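Local coordinates for protein MCG133388, isoform CRA_f (Mus musculus, PDB 4ZPO) that probably mediates calcium-dependent adhesion between neuronal cells and may help to set up specific connections in the brain, this piece being its first three extracellular cadherin domains, at residues E40-L48 against V57-L66; S284-R292 against G303-V311. All coordinates share one frame; numbering follows the deposited sequence.

How the contacts relate
The two contacts belong to different cadherin domains at far ends of the rod-like fragment, their centres about 93 Å apart and their nearest atoms about 63 Å apart. Contact 1 lies in the first domain, where the end of a short hairpin runs on towards the calcium sites at the junction with the second. Few backbone bonds join its segments; aromatic and aliphatic side chains do most of the joining, and acidic groups bind metal at one end. Contact 2 is a long, regular antiparallel strand pair of the third domain, mostly buried and apolar on one face, mixed and largely more exposed on the other. Both are partly buried, and they share no strand or helix.

Contact 1: E40-L48 against V57-L66; sequences EENGRYFSL and VSQKIDRESL. With CA (calcium ion), chain H; CA (calcium ion), chain G.
Two successive amides converge on the carbonyl oxygen of Tyr45: Ser58 N lies 2.6 Å from Tyr45 O and comes from above the carbonyl plane, while Gln59 N adds a weak bond. Next to this grip, Phe46 and Val57 form an antiparallel non-hydrogen-bonded pair. Ile61 fits against both aromatic residues. Its CG1 is 3.8 Å from Tyr45 CD1, and the chain stays extended beyond it (chi2 176°), which carries Ile61 CD1 to 4.0 Å from Phe46 CZ; the Ile61 and Phe46 side chains meet at about a right angle. Leu66 and Tyr45 run past each other in opposite directions, with Leu66 CD2 3.6 Å from Tyr45 OH. Over one face of the tyrosine ring, towards its rim, lies Arg44 CG, while Arg44 NE makes a salt bridge to Glu41 OE2 at 3.0 Å.

Asp62-Arg63-Glu64 is the DRE calcium motif of cadherins. Asp62 stands at the N-cap position of helix 63-66, accepts a bond from Ser65 OG through OD2, and binds one calcium ion through OD1 at 2.4 Å; Glu64 OE2 bridges that ion and a second. Glu64 OE1 also binds the second ion and takes bonds from Arg63 NE and NH1, probably helping to fix the carboxylate. Glu8, Glu9 and Asp99 complete the first site. Phe46 packs inward on strands 74-81 and 86-95, Ile61 touches Ile94 of strand 86-95, and the backbone of Ile61 bonds to Glu9.

Contact 2: S284-R292 against G303-V311; sequences SNFYEIHAR and GHCVIQVDV
His290 and His304 meet rim to rim, neither ring over the face of the other, with planes 32° apart. His290 NE2 lies 3.1 Å from His304 ND1 in a hydrogen bond that either nitrogen could donate. Arg292 lies side by side with His304, pointing the same way, its CG 3.6 Å from His304 CE1; the guanidinium goes on to Asp254 and Ser251. With a leucine in place of His290, His304 ND1 would probably be left without its mate and the His304 ring freer to turn. Along the same face, Glu288 has its CG opposite its backbone N (chi1 -176°), which brings the stem across Val306: Glu288 CG is 3.6 Å from Val306 CG1.

Seven backbone hydrogen bonds join the segments, from Asn285 with Val311 to Ala291 with Cys305. This is the hairpin of the last two strands, F and G, in the Greek-key sandwich of the third cadherin domain, and strand 217-221 runs parallel to the second of them.

On the other face bulk grows from the Ala291 end of the pair towards Tyr287. The small Ala291 sits beside Cys305, their CB atoms 4.2 Å apart; next, Ile289 and Ile307 stand level with each other, and Ile289 CD1 reaches diagonally past Ile307 to 4.0 Å from Val309 CG2. Tyr287, beside Val309, turns its bulk to Leu263 of helix 258-263, while Ile289 meets Val260 of that helix. At the end of the pair Val311 CG1 sits against Ser284 O at 3.2 Å. Ile307 presses on Leu233 and Leu235 of strand 231-238, and Val309 on Leu232.

Contact 1: E40-L48 against V57-L66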
loop_
_atom_site.group_PDB
_atom_site.type_symbol
_atom_site.label_atom_id
_atom_site.label_comp_id
_atom_site.label_asym_id
_atom_site.label_seq_id
_atom_site.Cartn_x
_atom_site.Cartn_y
_atom_site.Cartn_z
ATOM N N GLU A 40 24.208 34.985 26.099
ATOM C CA GLU A 40 23.454 35.469 24.949
ATOM C C GLU A 40 22.588 34.358 24.364
ATOM O O GLU A 40 21.574 34.621 23.719
ATOM C CB GLU A 40 24.402 36.017 23.880
ATOM C CG GLU A 40 23.894 37.263 23.174
ATOM C CD GLU A 40 23.926 38.489 24.065
ATOM O OE1 GLU A 40 25.034 38.991 24.351
ATOM O OE2 GLU A 40 22.844 38.949 24.482
ATOM N N GLU A 41 23.000 33.115 24.596
ATOM C CA GLU A 41 22.267 31.952 24.112
ATOM C C GLU A 41 20.961 31.768 24.877
ATOM O O GLU A 41 19.954 31.339 24.312
ATOM C CB GLU A 41 23.130 30.693 24.229
ATOM C CG GLU A 41 22.433 29.416 23.788
ATOM C CD GLU A 41 21.981 29.470 22.341
ATOM O OE1 GLU A 41 22.770 29.928 21.486
ATOM O OE2 GLU A 41 20.832 29.061 22.062
ATOM N N ASN A 42 20.985 32.095 26.166
ATOM C CA ASN A 42 19.799 31.981 27.010
ATOM C C ASN A 42 18.677 32.904 26.550
ATOM O O ASN A 42 17.499 32.577 26.681
ATOM C CB ASN A 42 20.153 32.284 28.467
ATOM C CG ASN A 42 21.223 31.362 29.009
ATOM O OD1 ASN A 42 22.410 31.539 28.735
ATOM N ND2 ASN A 42 20.809 30.370 29.787
ATOM N N GLY A 43 19.054 34.057 26.006
ATOM C CA GLY A 43 18.087 35.046 25.562
ATOM C C GLY A 43 17.622 34.844 24.134
ATOM O O GLY A 43 16.949 35.706 23.569
ATOM N N ARG A 44 17.982 33.707 23.547
ATOM C CA ARG A 44 17.570 33.392 22.184
ATOM C C ARG A 44 16.060 33.194 22.101
ATOM O O ARG A 44 15.407 33.708 21.192
ATOM C CB ARG A 44 18.291 32.142 21.674
ATOM C CG ARG A 44 17.825 31.682 20.300
ATOM C CD ARG A 44 18.522 30.399 19.872
ATOM N NE ARG A 44 19.954 30.592 19.665
ATOM C CZ ARG A 44 20.497 30.950 18.507
ATOM N NH1 ARG A 44 19.726 31.159 17.448
ATOM N NH2 ARG A 44 21.810 31.102 18.406
ATOM N N TYR A 45 15.510 32.453 23.057
ATOM C CA TYR A 45 14.081 32.163 23.069
ATOM C C TYR A 45 13.351 32.887 24.197
ATOM O O TYR A 45 12.122 32.938 24.214
ATOM C CB TYR A 45 13.840 30.655 23.189
ATOM C CG TYR A 45 14.389 29.841 22.038
ATOM C CD1 TYR A 45 13.763 29.847 20.797
ATOM C CD2 TYR A 45 15.524 29.058 22.197
ATOM C CE1 TYR A 45 14.260 29.101 19.743
ATOM C CE2 TYR A 45 16.027 28.307 21.150
ATOM C CZ TYR A 45 15.392 28.332 19.926
ATOM O OH TYR A 45 15.891 27.586 18.881
ATOM N N PHE A 46 14.105 33.448 25.138
ATOM C CA PHE A 46 13.498 34.091 26.299
ATOM C C PHE A 46 13.974 35.527 26.511
ATOM O O PHE A 46 14.978 35.959 25.944
ATOM C CB PHE A 46 13.776 33.274 27.563
ATOM C CG PHE A 46 13.241 31.875 27.510
ATOM C CD1 PHE A 46 11.878 31.638 27.565
ATOM C CD2 PHE A 46 14.101 30.795 27.413
ATOM C CE1 PHE A 46 11.382 30.348 27.517
ATOM C CE2 PHE A 46 13.613 29.505 27.367
ATOM C CZ PHE A 46 12.251 29.280 27.419
ATOM N N SER A 47 13.234 36.258 27.339
ATOM C CA SER A 47 13.595 37.618 27.712
ATOM C C SER A 47 13.206 37.886 29.159
ATOM O O SER A 47 12.066 37.649 29.560
ATOM C CB SER A 47 12.926 38.637 26.788
ATOM O OG SER A 47 13.484 38.592 25.487
ATOM N N LEU A 48 14.161 38.377 29.941
ATOM C CA LEU A 48 13.906 38.705 31.335
ATOM C C LEU A 48 13.722 40.211 31.488
ATOM O O LEU A 48 14.645 40.986 31.241
ATOM C CB LEU A 48 15.045 38.203 32.221
ATOM C CG LEU A 48 14.806 38.199 33.730
ATOM C CD1 LEU A 48 13.510 37.484 34.064
ATOM C CD2 LEU A 48 15.977 37.539 34.437
ATOM N N VAL A 57 8.469 34.736 26.534
ATOM C CA VAL A 57 8.937 34.143 25.287
ATOM C C VAL A 57 9.443 35.215 24.327
ATOM O O VAL A 57 8.692 36.104 23.925
ATOM C CB VAL A 57 7.819 33.334 24.600
ATOM C CG1 VAL A 57 8.302 32.787 23.271
ATOM C CG2 VAL A 57 7.343 32.210 25.508
ATOM N N SER A 58 10.721 35.131 23.967
ATOM C CA SER A 58 11.325 36.098 23.054
ATOM C C SER A 58 11.030 35.747 21.601
ATOM O O SER A 58 10.612 36.599 20.816
ATOM C CB SER A 58 12.835 36.175 23.275
ATOM O OG SER A 58 13.457 36.971 22.281
ATOM N N GLN A 59 11.258 34.486 21.249
ATOM C CA GLN A 59 11.003 34.005 19.897
ATOM C C GLN A 59 10.153 32.739 19.945
ATOM O O GLN A 59 10.249 31.960 20.894
ATOM C CB GLN A 59 12.319 33.741 19.162
ATOM C CG GLN A 59 12.159 33.420 17.686
ATOM C CD GLN A 59 13.462 32.997 17.036
ATOM O OE1 GLN A 59 14.523 33.036 17.660
ATOM N NE2 GLN A 59 13.388 32.586 15.774
ATOM N N LYS A 60 9.320 32.545 18.926
ATOM C CA LYS A 60 8.449 31.376 18.846
ATOM C C LYS A 60 9.257 30.082 18.947
ATOM O O LYS A 60 10.218 29.879 18.205
ATOM C CB LYS A 60 7.644 31.405 17.546
ATOM C CG LYS A 60 6.377 30.567 17.572
ATOM C CD LYS A 60 5.523 30.833 16.340
ATOM C CE LYS A 60 4.233 30.035 16.377
ATOM N NZ LYS A 60 3.404 30.263 15.162
ATOM N N ILE A 61 8.864 29.218 19.878
ATOM C CA ILE A 61 9.620 28.007 20.180
ATOM C C ILE A 61 9.017 26.765 19.534
ATOM O O ILE A 61 7.829 26.484 19.693
ATOM C CB ILE A 61 9.715 27.775 21.702
ATOM C CG1 ILE A 61 10.458 28.933 22.371
ATOM C CG2 ILE A 61 10.402 26.453 22.005
ATOM C CD1 ILE A 61 10.508 28.833 23.880
ATOM N N ASP A 62 9.845 26.024 18.804
ATOM C CA ASP A 62 9.424 24.762 18.209
ATOM C C ASP A 62 9.995 23.595 19.004
ATOM O O ASP A 62 11.207 23.375 19.011
ATOM C CB ASP A 62 9.867 24.681 16.746
ATOM C CG ASP A 62 9.304 23.467 16.034
ATOM O OD1 ASP A 62 8.221 22.993 16.433
ATOM O OD2 ASP A 62 9.943 22.992 15.072
ATOM N N ARG A 63 9.122 22.851 19.677
ATOM C CA ARG A 63 9.557 21.762 20.546
ATOM C C ARG A 63 10.216 20.633 19.760
ATOM O O ARG A 63 11.112 19.957 20.264
ATOM C CB ARG A 63 8.377 21.211 21.347
ATOM C CG ARG A 63 8.785 20.305 22.498
ATOM C CD ARG A 63 7.790 19.172 22.685
ATOM N NE ARG A 63 7.719 18.323 21.499
ATOM C CZ ARG A 63 8.509 17.277 21.280
ATOM N NH1 ARG A 63 8.374 16.565 20.170
ATOM N NH2 ARG A 63 9.436 16.945 22.170
ATOM N N GLU A 64 9.765 20.431 18.527
ATOM C CA GLU A 64 10.313 19.374 17.681
ATOM C C GLU A 64 11.745 19.682 17.249
ATOM O O GLU A 64 12.535 18.773 16.996
ATOM C CB GLU A 64 9.432 19.160 16.446
ATOM C CG GLU A 64 8.219 18.268 16.681
ATOM C CD GLU A 64 7.206 18.886 17.627
ATOM O OE1 GLU A 64 6.942 18.292 18.696
ATOM O OE2 GLU A 64 6.673 19.968 17.299
ATOM N N SER A 65 12.075 20.966 17.168
ATOM C CA SER A 65 13.396 21.387 16.719
ATOM C C SER A 65 14.429 21.333 17.842
ATOM O O SER A 65 15.624 21.179 17.586
ATOM C CB SER A 65 13.334 22.801 16.138
ATOM O OG SER A 65 12.525 22.841 14.975
ATOM N N LEU A 66 13.968 21.458 19.081
ATOM C CA LEU A 66 14.872 21.493 20.227
ATOM C C LEU A 66 15.109 20.110 20.831
ATOM O O LEU A 66 16.254 19.685 20.989
ATOM C CB LEU A 66 14.331 22.441 21.301
ATOM C CG LEU A 66 14.339 23.932 20.962
ATOM C CD1 LEU A 66 13.759 24.745 22.108
ATOM C CD2 LEU A 66 15.748 24.404 20.629
HETATM CA CA CA H . 5.998 22.153 16.041
HETATM CA CA CA G . 4.647 19.431 18.670
#

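Contact 2: S284-R292 against G303-V311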
loop_
_atom_site.group_PDB
_atom_site.type_symbol
_atom_site.label_atom_id
_atom_site.label_comp_id
_atom_site.label_asym_id
_atom_site.label_seq_id
_atom_site.Cartn_x
_atom_site.Cartn_y
_atom_site.Cartn_z
ATOM N N SER A 284 -18.084 -45.187 -44.267
ATOM C CA SER A 284 -18.559 -44.975 -42.906
ATOM C C SER A 284 -19.620 -43.883 -42.899
ATOM O O SER A 284 -19.448 -42.841 -43.529
ATOM C CB SER A 284 -17.405 -44.605 -41.973
ATOM O OG SER A 284 -17.842 -44.535 -40.628
ATOM N N ASN A 285 -20.716 -44.124 -42.187
ATOM C CA ASN A 285 -21.819 -43.173 -42.149
ATOM C C ASN A 285 -21.572 -42.015 -41.189
ATOM O O ASN A 285 -22.338 -41.051 -41.164
ATOM C CB ASN A 285 -23.121 -43.882 -41.770
ATOM C CG ASN A 285 -23.522 -44.943 -42.776
ATOM O OD1 ASN A 285 -22.671 -45.602 -43.375
ATOM N ND2 ASN A 285 -24.826 -45.110 -42.973
ATOM N N PHE A 286 -20.504 -42.108 -40.402
ATOM C CA PHE A 286 -20.219 -41.085 -39.402
ATOM C C PHE A 286 -18.752 -41.053 -38.981
ATOM O O PHE A 286 -18.053 -42.066 -39.039
ATOM C CB PHE A 286 -21.102 -41.291 -38.168
ATOM C CG PHE A 286 -20.893 -42.614 -37.482
ATOM C CD1 PHE A 286 -21.563 -43.747 -37.915
ATOM C CD2 PHE A 286 -20.031 -42.723 -36.403
ATOM C CE1 PHE A 286 -21.374 -44.964 -37.288
ATOM C CE2 PHE A 286 -19.838 -43.938 -35.771
ATOM C CZ PHE A 286 -20.511 -45.060 -36.215
ATOM N N TYR A 287 -18.297 -39.878 -38.557
ATOM C CA TYR A 287 -16.956 -39.711 -38.011
ATOM C C TYR A 287 -17.003 -38.837 -36.763
ATOM O O TYR A 287 -17.680 -37.808 -36.739
ATOM C CB TYR A 287 -16.014 -39.097 -39.049
ATOM C CG TYR A 287 -15.807 -39.951 -40.278
ATOM C CD1 TYR A 287 -14.983 -41.066 -40.240
ATOM C CD2 TYR A 287 -16.430 -39.635 -41.477
ATOM C CE1 TYR A 287 -14.789 -41.850 -41.361
ATOM C CE2 TYR A 287 -16.241 -40.412 -42.606
ATOM C CZ TYR A 287 -15.421 -41.518 -42.541
ATOM O OH TYR A 287 -15.230 -42.295 -43.663
ATOM N N GLU A 288 -16.284 -39.249 -35.725
ATOM C CA GLU A 288 -16.275 -38.513 -34.466
ATOM C C GLU A 288 -14.904 -37.897 -34.196
ATOM O O GLU A 288 -14.008 -38.555 -33.667
ATOM C CB GLU A 288 -16.688 -39.431 -33.316
ATOM C CG GLU A 288 -16.808 -38.732 -31.978
ATOM C CD GLU A 288 -17.456 -39.604 -30.922
ATOM O OE1 GLU A 288 -16.885 -39.723 -29.818
ATOM O OE2 GLU A 288 -18.538 -40.166 -31.194
ATOM N N ILE A 289 -14.752 -36.630 -34.566
ATOM C CA ILE A 289 -13.478 -35.932 -34.438
ATOM C C ILE A 289 -13.284 -35.342 -33.042
ATOM O O ILE A 289 -14.158 -34.648 -32.521
ATOM C CB ILE A 289 -13.356 -34.800 -35.478
ATOM C CG1 ILE A 289 -13.560 -35.352 -36.891
ATOM C CG2 ILE A 289 -12.003 -34.110 -35.362
ATOM C CD1 ILE A 289 -13.474 -34.299 -37.972
ATOM N N HIS A 290 -12.131 -35.627 -32.444
ATOM C CA HIS A 290 -11.785 -35.099 -31.131
ATOM C C HIS A 290 -10.846 -33.903 -31.265
ATOM O O HIS A 290 -9.680 -34.057 -31.633
ATOM C CB HIS A 290 -11.141 -36.190 -30.271
ATOM C CG HIS A 290 -10.705 -35.721 -28.917
ATOM N ND1 HIS A 290 -9.760 -36.392 -28.169
ATOM C CD2 HIS A 290 -11.088 -34.659 -28.173
ATOM C CE1 HIS A 290 -9.577 -35.758 -27.025
ATOM N NE2 HIS A 290 -10.370 -34.702 -27.001
ATOM N N ALA A 291 -11.361 -32.713 -30.966
ATOM C CA ALA A 291 -10.565 -31.491 -31.051
ATOM C C ALA A 291 -9.968 -31.128 -29.695
ATOM O O ALA A 291 -10.511 -31.488 -28.650
ATOM C CB ALA A 291 -11.407 -30.345 -31.584
ATOM N N ARG A 292 -8.849 -30.410 -29.717
ATOM C CA ARG A 292 -8.137 -30.063 -28.492
ATOM C C ARG A 292 -7.485 -28.687 -28.595
ATOM O O ARG A 292 -6.800 -28.387 -29.572
ATOM C CB ARG A 292 -7.080 -31.125 -28.179
ATOM C CG ARG A 292 -6.455 -31.015 -26.801
ATOM C CD ARG A 292 -4.951 -30.810 -26.894
ATOM N NE ARG A 292 -4.331 -31.702 -27.871
ATOM C CZ ARG A 292 -3.928 -32.940 -27.606
ATOM N NH1 ARG A 292 -4.078 -33.447 -26.390
ATOM N NH2 ARG A 292 -3.374 -33.674 -28.560
ATOM N N GLY A 303 -8.518 -27.505 -23.415
ATOM C CA GLY A 303 -9.944 -27.762 -23.494
ATOM C C GLY A 303 -10.220 -28.791 -24.570
ATOM O O GLY A 303 -9.333 -29.120 -25.357
ATOM N N HIS A 304 -11.445 -29.304 -24.610
ATOM C CA HIS A 304 -11.773 -30.373 -25.545
ATOM C C HIS A 304 -13.148 -30.203 -26.181
ATOM O O HIS A 304 -14.117 -29.839 -25.515
ATOM C CB HIS A 304 -11.692 -31.729 -24.841
ATOM C CG HIS A 304 -10.346 -32.025 -24.261
ATOM N ND1 HIS A 304 -9.333 -32.613 -24.989
ATOM C CD2 HIS A 304 -9.841 -31.806 -23.023
ATOM C CE1 HIS A 304 -8.264 -32.747 -24.224
ATOM N NE2 HIS A 304 -8.546 -32.266 -23.027
ATOM N N CYS A 305 -13.217 -30.473 -27.480
ATOM C CA CYS A 305 -14.471 -30.419 -28.219
ATOM C C CYS A 305 -14.609 -31.640 -29.113
ATOM O O CYS A 305 -13.758 -31.896 -29.965
ATOM C CB CYS A 305 -14.556 -29.144 -29.058
ATOM S SG CYS A 305 -16.042 -29.011 -30.073
ATOM N N VAL A 306 -15.680 -32.399 -28.915
ATOM C CA VAL A 306 -15.942 -33.561 -29.751
ATOM C C VAL A 306 -16.855 -33.182 -30.911
ATOM O O VAL A 306 -17.970 -32.704 -30.705
ATOM C CB VAL A 306 -16.581 -34.705 -28.950
ATOM C CG1 VAL A 306 -17.022 -35.818 -29.882
ATOM C CG2 VAL A 306 -15.606 -35.230 -27.908
ATOM N N ILE A 307 -16.371 -33.390 -32.131
ATOM C CA ILE A 307 -17.142 -33.059 -33.322
ATOM C C ILE A 307 -17.705 -34.306 -33.989
ATOM O O ILE A 307 -16.959 -35.190 -34.410
ATOM C CB ILE A 307 -16.294 -32.285 -34.343
ATOM C CG1 ILE A 307 -15.759 -30.998 -33.716
ATOM C CG2 ILE A 307 -17.110 -31.978 -35.588
ATOM C CD1 ILE A 307 -14.968 -30.145 -34.671
ATOM N N GLN A 308 -19.029 -34.370 -34.079
ATOM C CA GLN A 308 -19.702 -35.490 -34.724
ATOM C C GLN A 308 -20.047 -35.148 -36.169
ATOM O O GLN A 308 -20.843 -34.247 -36.433
ATOM C CB GLN A 308 -20.964 -35.877 -33.951
ATOM C CG GLN A 308 -20.690 -36.423 -32.560
ATOM C CD GLN A 308 -21.957 -36.734 -31.793
ATOM O OE1 GLN A 308 -23.017 -36.173 -32.067
ATOM N NE2 GLN A 308 -21.856 -37.638 -30.825
ATOM N N VAL A 309 -19.437 -35.874 -37.101
ATOM C CA VAL A 309 -19.645 -35.629 -38.523
ATOM C C VAL A 309 -20.518 -36.711 -39.146
ATOM O O VAL A 309 -20.129 -37.875 -39.204
ATOM C CB VAL A 309 -18.306 -35.564 -39.281
ATOM C CG1 VAL A 309 -18.547 -35.346 -40.762
ATOM C CG2 VAL A 309 -17.426 -34.464 -38.712
ATOM N N ASP A 310 -21.701 -36.319 -39.610
ATOM C CA ASP A 310 -22.633 -37.251 -40.237
ATOM C C ASP A 310 -22.594 -37.131 -41.757
ATOM O O ASP A 310 -22.527 -36.030 -42.299
ATOM C CB ASP A 310 -24.054 -37.008 -39.724
ATOM C CG ASP A 310 -25.098 -37.794 -40.495
ATOM O OD1 ASP A 310 -25.312 -38.982 -40.172
ATOM O OD2 ASP A 310 -25.710 -37.222 -41.422
ATOM N N VAL A 311 -22.634 -38.270 -42.441
ATOM C CA VAL A 311 -22.634 -38.282 -43.899
ATOM C C VAL A 311 -23.649 -39.282 -44.442
ATOM O O VAL A 311 -24.771 -38.914 -44.787
ATOM C CB VAL A 311 -21.241 -38.621 -44.463
ATOM C CG1 VAL A 311 -20.778 -39.971 -43.952
ATOM C CG2 VAL A 311 -21.265 -38.599 -45.985
#